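Local coordinates for DNA repair protein RAD2 (Saccharomyces cerevisiae, PDB 4Q0W) that cuts single-stranded DNA as a magnesium-dependent endonuclease and is essential for the incision step of nucleotide excision repair, this chain being its catalytic core, at residues A[6-11]-A[226-231]; A[236-241]-A[264-269]; A[232-237]-A[316-321]. All coordinates share one frame; numbering follows the deposited sequence.

Interaction 1 of 3, residues A[6-11]-A[226-231]; sequences WDIAGP and LGLDRK. With nucleotides of chain C.
I8 and L228 meet through branches set by their first torsions: CG2 of I8 stands anti to the backbone N, on the side of its carbonyl carbon (CG1 at chi1 -66°), while CG of L228 lies anti to the carbonyl carbon and its chain runs on extended. The two side chains cross at about a right angle, with I8 CG2 4.1 Å from L228 CD1. L226 reaches in mainly with CD1. That methyl comes up to the backbone, 3.4 Å from I8 O, and lies 4.2 Å from A9 CA, so the leucine covers the end of helix 5-9 more than it meshes with the isoleucine.

G227, with positive phi, turns the chain between the two leucines, and D229 caps helix 230-240 by accepting from N232 N. On another side of helix 5-9, W6 NE1 donates to OP1 of DA5 of chain C at 3.0 Å, a bent bond (132°) made at the indole edge, and weakly to D191 O. W6 meets a DNA phosphate, while I8 and A9 of the N-domain face the I-domain segment 226-231. Helix 253-263 closes over the contact, I257 touching both I8 and L228, and L240 of helix 230-240 packs on I8.

Interaction 2 of 3, residues A[236-241]-A[264-269]; sequences LAQLLG and GNLKNF
L266 points its two methyls at different partners. CD1 lies against CB and the amide carbon of Q238, 3.9 Å from its CB and 4.1 Å from its CD, the two side chains meeting at an oblique angle. CD2 turns to L239, whose side chain runs past that of L266 in the opposite sense; the closest atoms are the two CD2 methyls, 4.0 Å apart, with L239 CG and CD1 scarcely farther off. L239 CD2 also approaches the ring of F269 obliquely, 4.4 Å from its CE2, extending the apolar surface by one turn of the second helix.

The polar end of Q238 is held elsewhere: OE1 accepts from S310 N and NE2 donates to I234 O, which fixes the amide beside the leucine methyl. Cutting L266 back to an alanine is likely to strip Q238 CB of its methyl neighbour, leave L239 CD2 with F269 as its remaining partner across the contact, and open a gap between the two helices.

N265 is the N-cap, and its OD1 takes the amide of N268 at 2.8 Å in a nearly straight bond (173°), while the amide of L266 is received by E235 OE1 of helix 230-240. A buried glutamate thus satisfies an amide in the first turn of helix 266-278, and its charge would probably be eased by that helix end. The contact joins the C-terminal part of helix 230-240 to the start of helix 266-278, near a bound potassium ion, in a part consistent with the H3TH DNA-binding region of XPG/RAD2 nucleases. Helix 253-263, which links them in sequence, packs alongside through S256 on L239 and V259 on F269, and helix 288-299 covers the phenylalanine with L293 and L297.

Interaction 3 of 3, residues A[232-237]-A[316-321]; sequences NMIELA and AYMRPE
The ring of Y317 is met by I234 CG2 and A237 CB, the first 3.8 Å from CD2 and the second 4.3 Å from CE2, both approaching obliquely. Two further aromatic rings, those of Y244 and F198, meet it with their planes inclined at about 50° and 55°. I234 makes the closest approach with the end of its longer branch: CD1 lies 3.6 Å from Y317 CB, and the two side chains slide past each other in opposite directions. The same methyl touches M318 SD at 3.8 Å, the isoleucine and methionine side chains crossing at about a right angle. Bends at chi2 (-58°) and chi3 in the methionine fold it back so that its CG and sulfur, rather than its terminal methyl, face the isoleucine.

At its far end Y317 OH is hydrogen-bonded to S242 OG and weakly to OD1 of D194, a residue of the calcium site. The hydrocarbon packing may therefore help hold the tyrosine beside the metal site. The contact brings the C-terminal turn of helix 311-318 against the middle of helix 230-240, while L197 of helix 194-197 touches both A237 and Y317.

All three contacts draw on helix 230-240: the turn leading into it meets the N-domain in interaction 1, its middle meets helix 311-318 in interaction 3, and its C-terminal part meets helix 266-278 in interaction 2. Interactions 2 and 3 have centres about 11 Å apart and share L236 and A237; the centre of each lies about 14 Å from that of interaction 1. L228 CD1 to L236 CD1, 3.7 Å, and I8 CD1 to L240 CD1, 3.9 Å, continue the apolar packing from interaction 1 into interaction 2. Interaction 3 lies beside the metal site, the Y317 side chain about 7 Å from the calcium ion, whereas the L239 side chain lies about 7 Å from the potassium ion.

Interaction 1 of 3, residues A[6-11]-A[226-231]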
loop_
_atom_site.group_PDB
_atom_site.type_symbol
_atom_site.label_atom_id
_atom_site.label_comp_id
_atom_site.label_asym_id
_atom_site.label_seq_id
_atom_site.Cartn_x
_atom_site.Cartn_y
_atom_site.Cartn_z
ATOM N N TRP A 6 3.452 -16.353 -3.395
ATOM C CA TRP A 6 3.103 -17.051 -2.164
ATOM C C TRP A 6 1.807 -16.492 -1.581
ATOM O O TRP A 6 1.073 -17.210 -0.911
ATOM C CB TRP A 6 4.245 -16.997 -1.148
ATOM C CG TRP A 6 5.401 -17.881 -1.533
ATOM C CD1 TRP A 6 6.671 -17.483 -1.871
ATOM C CD2 TRP A 6 5.390 -19.311 -1.643
ATOM N NE1 TRP A 6 7.443 -18.576 -2.176
ATOM C CE2 TRP A 6 6.685 -19.713 -2.040
ATOM C CE3 TRP A 6 4.412 -20.294 -1.440
ATOM C CZ2 TRP A 6 7.029 -21.055 -2.232
ATOM C CZ3 TRP A 6 4.749 -21.621 -1.631
ATOM C CH2 TRP A 6 6.051 -21.993 -2.022
ATOM N N ASP A 7 1.519 -15.221 -1.859
ATOM C CA ASP A 7 0.241 -14.629 -1.464
ATOM C C ASP A 7 -0.907 -15.330 -2.177
ATOM O O ASP A 7 -1.994 -15.504 -1.620
ATOM C CB ASP A 7 0.193 -13.141 -1.798
ATOM C CG ASP A 7 1.165 -12.323 -0.974
ATOM O OD1 ASP A 7 1.550 -12.777 0.125
ATOM O OD2 ASP A 7 1.534 -11.220 -1.428
ATOM N N ILE A 8 -0.658 -15.736 -3.417
ATOM C CA ILE A 8 -1.675 -16.423 -4.201
ATOM C C ILE A 8 -1.781 -17.901 -3.804
ATOM O O ILE A 8 -2.879 -18.439 -3.705
ATOM C CB ILE A 8 -1.404 -16.274 -5.718
ATOM C CG1 ILE A 8 -1.563 -14.805 -6.136
ATOM C CG2 ILE A 8 -2.343 -17.151 -6.520
ATOM C CD1 ILE A 8 -0.930 -14.474 -7.490
ATOM N N ALA A 9 -0.646 -18.555 -3.562
ATOM C CA ALA A 9 -0.661 -19.992 -3.253
ATOM C C ALA A 9 -0.931 -20.297 -1.772
ATOM O O ALA A 9 -1.376 -21.401 -1.429
ATOM C CB ALA A 9 0.634 -20.658 -3.717
ATOM N N GLY A 10 -0.651 -19.315 -0.912
ATOM C CA GLY A 10 -0.784 -19.445 0.534
ATOM C C GLY A 10 -1.985 -20.222 1.045
ATOM O O GLY A 10 -1.812 -21.212 1.759
ATOM N N PRO A 11 -3.210 -19.802 0.666
ATOM C CA PRO A 11 -4.392 -20.476 1.215
ATOM C C PRO A 11 -4.504 -21.939 0.830
ATOM O O PRO A 11 -5.366 -22.611 1.385
ATOM C CB PRO A 11 -5.576 -19.672 0.639
ATOM C CG PRO A 11 -5.022 -18.910 -0.503
ATOM C CD PRO A 11 -3.577 -18.646 -0.175
ATOM N N LEU A 226 -7.274 -23.402 -7.139
ATOM C CA LEU A 226 -7.089 -22.056 -7.684
ATOM C C LEU A 226 -7.303 -22.005 -9.194
ATOM O O LEU A 226 -7.403 -20.923 -9.781
ATOM C CB LEU A 226 -5.703 -21.513 -7.332
ATOM C CG LEU A 226 -5.429 -21.306 -5.843
ATOM C CD1 LEU A 226 -3.964 -20.976 -5.616
ATOM C CD2 LEU A 226 -6.313 -20.202 -5.296
ATOM N N GLY A 227 -7.377 -23.175 -9.819
ATOM C CA GLY A 227 -7.615 -23.235 -11.245
ATOM C C GLY A 227 -6.363 -22.882 -12.017
ATOM O O GLY A 227 -6.453 -22.511 -13.180
ATOM N N LEU A 228 -5.199 -23.002 -11.378
ATOM C CA LEU A 228 -3.946 -22.617 -12.030
ATOM C C LEU A 228 -3.118 -23.829 -12.406
ATOM O O LEU A 228 -2.720 -24.614 -11.530
ATOM C CB LEU A 228 -3.131 -21.676 -11.134
ATOM C CG LEU A 228 -3.827 -20.358 -10.778
ATOM C CD1 LEU A 228 -3.018 -19.527 -9.775
ATOM C CD2 LEU A 228 -4.093 -19.557 -12.043
ATOM N N ASP A 229 -2.856 -23.997 -13.703
ATOM C CA ASP A 229 -1.929 -25.046 -14.118
ATOM C C ASP A 229 -0.530 -24.459 -14.312
ATOM O O ASP A 229 -0.305 -23.278 -14.029
ATOM C CB ASP A 229 -2.419 -25.795 -15.367
ATOM C CG ASP A 229 -2.492 -24.911 -16.610
ATOM O OD1 ASP A 229 -2.010 -23.752 -16.594
ATOM O OD2 ASP A 229 -3.035 -25.392 -17.627
ATOM N N ARG A 230 0.396 -25.266 -14.807
ATOM C CA ARG A 230 1.776 -24.820 -14.941
ATOM C C ARG A 230 1.898 -23.653 -15.918
ATOM O O ARG A 230 2.566 -22.656 -15.624
ATOM C CB ARG A 230 2.678 -25.982 -15.354
ATOM C CG ARG A 230 4.168 -25.688 -15.178
ATOM C CD ARG A 230 4.995 -26.902 -15.501
ATOM N NE ARG A 230 6.407 -26.570 -15.635
ATOM C CZ ARG A 230 7.326 -27.431 -16.050
ATOM N NH1 ARG A 230 8.593 -27.056 -16.150
ATOM N NH2 ARG A 230 6.975 -28.674 -16.359
ATOM N N LYS A 231 1.229 -23.759 -17.065
ATOM C CA LYS A 231 1.259 -22.670 -18.046
ATOM C C LYS A 231 0.650 -21.392 -17.467
ATOM O O LYS A 231 1.183 -20.302 -17.680
ATOM C CB LYS A 231 0.562 -23.065 -19.358
ATOM C CG LYS A 231 0.552 -21.928 -20.386
ATOM C CD LYS A 231 -0.101 -22.332 -21.706
ATOM C CE LYS A 231 -0.403 -21.105 -22.576
ATOM P P DA C 5 10.298 -15.810 -3.201
ATOM O OP1 DA C 5 9.579 -17.060 -3.597
ATOM O OP2 DA C 5 10.190 -14.587 -4.046
ATOM O "O5'" DA C 5 9.896 -15.361 -1.709
ATOM C "C5'" DA C 5 10.105 -16.288 -0.622
ATOM C "C4'" DA C 5 9.580 -15.729 0.685
ATOM O "O4'" DA C 5 10.461 -14.676 1.149
ATOM C "C3'" DA C 5 8.177 -15.126 0.634
ATOM O "O3'" DA C 5 7.467 -15.598 1.775
ATOM C "C2'" DA C 5 8.422 -13.610 0.672
ATOM C "C1'" DA C 5 9.719 -13.516 1.476
ATOM N N9 DA C 5 10.614 -12.397 1.170
ATOM C C8 DA C 5 11.067 -11.999 -0.066
ATOM N N7 DA C 5 11.891 -10.974 -0.017
ATOM C C5 DA C 5 11.998 -10.688 1.344
ATOM C C6 DA C 5 12.720 -9.706 2.059
ATOM N N6 DA C 5 13.512 -8.800 1.467
ATOM N N1 DA C 5 12.600 -9.698 3.410
ATOM C C2 DA C 5 11.816 -10.610 3.997
ATOM N N3 DA C 5 11.087 -11.575 3.430
ATOM C C4 DA C 5 11.221 -11.559 2.089
#

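Interaction 2 of 3, residues A[236-241]-A[264-269]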
loop_
_atom_site.group_PDB
_atom_site.type_symbol
_atom_site.label_atom_id
_atom_site.label_comp_id
_atom_site.label_asym_id
_atom_site.label_seq_id
_atom_site.Cartn_x
_atom_site.Cartn_y
_atom_site.Cartn_z
ATOM N N LEU A 236 1.304 -15.972 -15.277
ATOM C CA LEU A 236 1.283 -15.086 -14.106
ATOM C C LEU A 236 2.650 -14.427 -13.856
ATOM O O LEU A 236 2.732 -13.240 -13.511
ATOM C CB LEU A 236 0.867 -15.858 -12.853
ATOM C CG LEU A 236 -0.600 -16.149 -12.586
ATOM C CD1 LEU A 236 -0.726 -17.042 -11.321
ATOM C CD2 LEU A 236 -1.394 -14.832 -12.419
ATOM N N ALA A 237 3.726 -15.191 -14.028
ATOM C CA ALA A 237 5.066 -14.638 -13.828
ATOM C C ALA A 237 5.253 -13.405 -14.719
ATOM O O ALA A 237 5.851 -12.401 -14.311
ATOM C CB ALA A 237 6.120 -15.683 -14.119
ATOM N N GLN A 238 4.705 -13.469 -15.930
ATOM C CA GLN A 238 4.856 -12.363 -16.877
ATOM C C GLN A 238 3.977 -11.156 -16.574
ATOM O O GLN A 238 4.076 -10.119 -17.240
ATOM C CB GLN A 238 4.626 -12.867 -18.304
ATOM C CG GLN A 238 5.735 -13.811 -18.736
ATOM C CD GLN A 238 5.379 -14.601 -19.962
ATOM O OE1 GLN A 238 5.433 -14.088 -21.081
ATOM N NE2 GLN A 238 5.006 -15.862 -19.764
ATOM N N LEU A 239 3.109 -11.280 -15.576
ATOM C CA LEU A 239 2.363 -10.116 -15.107
ATOM C C LEU A 239 3.009 -9.584 -13.822
ATOM O O LEU A 239 3.252 -8.376 -13.672
ATOM C CB LEU A 239 0.895 -10.482 -14.852
ATOM C CG LEU A 239 0.138 -10.965 -16.086
ATOM C CD1 LEU A 239 -1.250 -11.470 -15.703
ATOM C CD2 LEU A 239 0.063 -9.871 -17.158
ATOM N N LEU A 240 3.286 -10.512 -12.912
ATOM C CA LEU A 240 3.774 -10.209 -11.571
ATOM C C LEU A 240 5.261 -9.869 -11.561
ATOM O O LEU A 240 5.714 -9.060 -10.741
ATOM C CB LEU A 240 3.531 -11.415 -10.656
ATOM C CG LEU A 240 2.058 -11.729 -10.389
ATOM C CD1 LEU A 240 1.904 -13.073 -9.692
ATOM C CD2 LEU A 240 1.489 -10.602 -9.537
ATOM N N GLY A 241 6.013 -10.489 -12.469
ATOM C CA GLY A 241 7.463 -10.367 -12.468
ATOM C C GLY A 241 8.133 -11.539 -11.762
ATOM O O GLY A 241 7.589 -12.085 -10.794
ATOM N N GLY A 264 -8.212 -16.094 -19.864
ATOM C CA GLY A 264 -7.711 -17.440 -20.073
ATOM C C GLY A 264 -6.208 -17.498 -20.283
ATOM O O GLY A 264 -5.515 -18.298 -19.643
ATOM N N ASN A 265 -5.703 -16.666 -21.191
ATOM C CA ASN A 265 -4.266 -16.574 -21.424
ATOM C C ASN A 265 -3.832 -15.192 -21.920
ATOM O O ASN A 265 -4.673 -14.363 -22.275
ATOM C CB ASN A 265 -3.763 -17.699 -22.351
ATOM C CG ASN A 265 -4.251 -17.557 -23.802
ATOM O OD1 ASN A 265 -4.372 -16.450 -24.352
ATOM N ND2 ASN A 265 -4.522 -18.696 -24.430
ATOM N N LEU A 266 -2.519 -14.974 -21.976
ATOM C CA LEU A 266 -1.958 -13.662 -22.262
ATOM C C LEU A 266 -2.142 -13.242 -23.718
ATOM O O LEU A 266 -2.220 -12.053 -24.013
ATOM C CB LEU A 266 -0.464 -13.642 -21.913
ATOM C CG LEU A 266 -0.140 -13.860 -20.428
ATOM C CD1 LEU A 266 1.349 -13.731 -20.170
ATOM C CD2 LEU A 266 -0.923 -12.877 -19.554
ATOM N N LYS A 267 -2.176 -14.212 -24.629
ATOM C CA LYS A 267 -2.419 -13.915 -26.043
ATOM C C LYS A 267 -3.813 -13.316 -26.204
ATOM O O LYS A 267 -3.989 -12.274 -26.860
ATOM C CB LYS A 267 -2.272 -15.172 -26.915
ATOM C CG LYS A 267 -2.720 -14.959 -28.381
ATOM C CD LYS A 267 -1.812 -13.964 -29.120
ATOM C CE LYS A 267 -2.324 -13.648 -30.548
ATOM N NZ LYS A 267 -2.829 -14.857 -31.287
ATOM N N ASN A 268 -4.795 -13.956 -25.574
ATOM C CA ASN A 268 -6.159 -13.438 -25.576
ATOM C C ASN A 268 -6.246 -12.059 -24.933
ATOM O O ASN A 268 -6.971 -11.183 -25.413
ATOM C CB ASN A 268 -7.128 -14.423 -24.902
ATOM C CG ASN A 268 -7.129 -15.788 -25.576
ATOM O OD1 ASN A 268 -6.613 -15.940 -26.688
ATOM N ND2 ASN A 268 -7.699 -16.786 -24.906
ATOM N N PHE A 269 -5.513 -11.872 -23.840
ATOM C CA PHE A 269 -5.466 -10.585 -23.154
ATOM C C PHE A 269 -4.859 -9.538 -24.108
ATOM O O PHE A 269 -5.437 -8.463 -24.306
ATOM C CB PHE A 269 -4.670 -10.747 -21.841
ATOM C CG PHE A 269 -4.296 -9.454 -21.150
ATOM C CD1 PHE A 269 -5.256 -8.513 -20.793
ATOM C CD2 PHE A 269 -2.970 -9.213 -20.801
ATOM C CE1 PHE A 269 -4.888 -7.322 -20.130
ATOM C CE2 PHE A 269 -2.590 -8.031 -20.142
ATOM C CZ PHE A 269 -3.552 -7.087 -19.804
#

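Interaction 3 of 3, residues A[232-237]-A[316-321]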
loop_
_atom_site.group_PDB
_atom_site.type_symbol
_atom_site.label_atom_id
_atom_site.label_comp_id
_atom_site.label_asym_id
_atom_site.label_seq_id
_atom_site.Cartn_x
_atom_site.Cartn_y
_atom_site.Cartn_z
ATOM N N ASN A 232 -0.455 -21.520 -16.727
ATOM C CA ASN A 232 -1.035 -20.369 -16.044
ATOM C C ASN A 232 -0.021 -19.669 -15.136
ATOM O O ASN A 232 0.058 -18.434 -15.112
ATOM C CB ASN A 232 -2.211 -20.774 -15.156
ATOM C CG ASN A 232 -3.450 -21.213 -15.937
ATOM O OD1 ASN A 232 -4.230 -22.017 -15.429
ATOM N ND2 ASN A 232 -3.648 -20.679 -17.150
ATOM N N MET A 233 0.709 -20.463 -14.349
ATOM C CA MET A 233 1.709 -19.928 -13.422
ATOM C C MET A 233 2.829 -19.228 -14.186
ATOM O O MET A 233 3.317 -18.171 -13.778
ATOM C CB MET A 233 2.282 -21.046 -12.541
ATOM C CG MET A 233 1.269 -21.596 -11.525
ATOM S SD MET A 233 1.970 -22.817 -10.380
ATOM C CE MET A 233 2.231 -24.188 -11.486
ATOM N N ILE A 234 3.236 -19.818 -15.303
ATOM C CA ILE A 234 4.290 -19.217 -16.101
ATOM C C ILE A 234 3.776 -17.884 -16.687
ATOM O O ILE A 234 4.534 -16.928 -16.826
ATOM C CB ILE A 234 4.768 -20.183 -17.203
ATOM C CG1 ILE A 234 5.415 -21.416 -16.579
ATOM C CG2 ILE A 234 5.740 -19.492 -18.166
ATOM C CD1 ILE A 234 5.863 -22.473 -17.597
ATOM N N GLU A 235 2.482 -17.803 -16.992
ATOM C CA GLU A 235 1.943 -16.562 -17.555
ATOM C C GLU A 235 1.700 -15.521 -16.469
ATOM O O GLU A 235 1.866 -14.324 -16.706
ATOM C CB GLU A 235 0.674 -16.825 -18.378
ATOM C CG GLU A 235 0.926 -17.662 -19.654
ATOM C CD GLU A 235 -0.105 -17.377 -20.757
ATOM O OE1 GLU A 235 -1.267 -17.040 -20.430
ATOM O OE2 GLU A 235 0.253 -17.478 -21.952
ATOM N N LEU A 236 1.304 -15.972 -15.277
ATOM C CA LEU A 236 1.283 -15.086 -14.106
ATOM C C LEU A 236 2.650 -14.427 -13.856
ATOM O O LEU A 236 2.732 -13.240 -13.511
ATOM C CB LEU A 236 0.867 -15.858 -12.853
ATOM C CG LEU A 236 -0.600 -16.149 -12.586
ATOM C CD1 LEU A 236 -0.726 -17.042 -11.321
ATOM C CD2 LEU A 236 -1.394 -14.832 -12.419
ATOM N N ALA A 237 3.726 -15.191 -14.028
ATOM C CA ALA A 237 5.066 -14.638 -13.828
ATOM C C ALA A 237 5.253 -13.405 -14.719
ATOM O O ALA A 237 5.851 -12.401 -14.311
ATOM C CB ALA A 237 6.120 -15.683 -14.119
ATOM N N ALA A 316 12.205 -21.088 -20.916
ATOM C CA ALA A 316 13.169 -21.109 -19.810
ATOM C C ALA A 316 12.605 -21.870 -18.610
ATOM O O ALA A 316 13.341 -22.551 -17.883
ATOM C CB ALA A 316 13.560 -19.687 -19.403
ATOM N N TYR A 317 11.299 -21.740 -18.395
ATOM C CA TYR A 317 10.640 -22.491 -17.333
ATOM C C TYR A 317 10.323 -23.932 -17.727
ATOM O O TYR A 317 10.428 -24.842 -16.899
ATOM C CB TYR A 317 9.354 -21.786 -16.908
ATOM C CG TYR A 317 9.570 -20.573 -16.025
ATOM C CD1 TYR A 317 10.231 -20.683 -14.797
ATOM C CD2 TYR A 317 9.093 -19.324 -16.400
ATOM C CE1 TYR A 317 10.420 -19.565 -13.977
ATOM C CE2 TYR A 317 9.269 -18.204 -15.588
ATOM C CZ TYR A 317 9.931 -18.333 -14.380
ATOM O OH TYR A 317 10.103 -17.229 -13.575
ATOM N N MET A 318 9.916 -24.139 -18.980
ATOM C CA MET A 318 9.533 -25.480 -19.452
ATOM C C MET A 318 10.720 -26.377 -19.795
ATOM O O MET A 318 10.634 -27.598 -19.666
ATOM C CB MET A 318 8.604 -25.392 -20.667
ATOM C CG MET A 318 7.226 -24.879 -20.329
ATOM S SD MET A 318 6.437 -25.907 -19.086
ATOM C CE MET A 318 6.400 -27.499 -19.919
ATOM N N ARG A 319 11.824 -25.775 -20.228
ATOM C CA ARG A 319 12.995 -26.548 -20.624
ATOM C C ARG A 319 14.263 -26.014 -19.997
ATOM O O ARG A 319 15.222 -25.711 -20.700
ATOM C CB ARG A 319 13.152 -26.557 -22.154
ATOM C CG ARG A 319 12.054 -27.324 -22.879
ATOM C CD ARG A 319 12.153 -27.171 -24.395
ATOM N NE ARG A 319 13.416 -27.668 -24.925
ATOM C CZ ARG A 319 14.389 -26.896 -25.402
ATOM N NH1 ARG A 319 14.246 -25.583 -25.429
ATOM N NH2 ARG A 319 15.510 -27.441 -25.863
ATOM N N PRO A 320 14.292 -25.924 -18.662
ATOM C CA PRO A 320 15.540 -25.454 -18.058
ATOM C C PRO A 320 16.672 -26.456 -18.301
ATOM O O PRO A 320 16.444 -27.627 -18.608
ATOM C CB PRO A 320 15.204 -25.408 -16.565
ATOM C CG PRO A 320 14.189 -26.520 -16.391
ATOM C CD PRO A 320 13.358 -26.472 -17.659
ATOM N N GLU A 321 17.896 -25.983 -18.167
ATOM C CA GLU A 321 19.048 -26.846 -18.316
ATOM C C GLU A 321 19.198 -27.611 -17.005
ATOM O O GLU A 321 19.596 -27.030 -15.998
ATOM C CB GLU A 321 20.268 -25.967 -18.566
ATOM C CG GLU A 321 21.455 -26.635 -19.217
ATOM C CD GLU A 321 22.583 -25.645 -19.458
ATOM O OE1 GLU A 321 22.294 -24.530 -19.961
ATOM O OE2 GLU A 321 23.746 -25.975 -19.128
#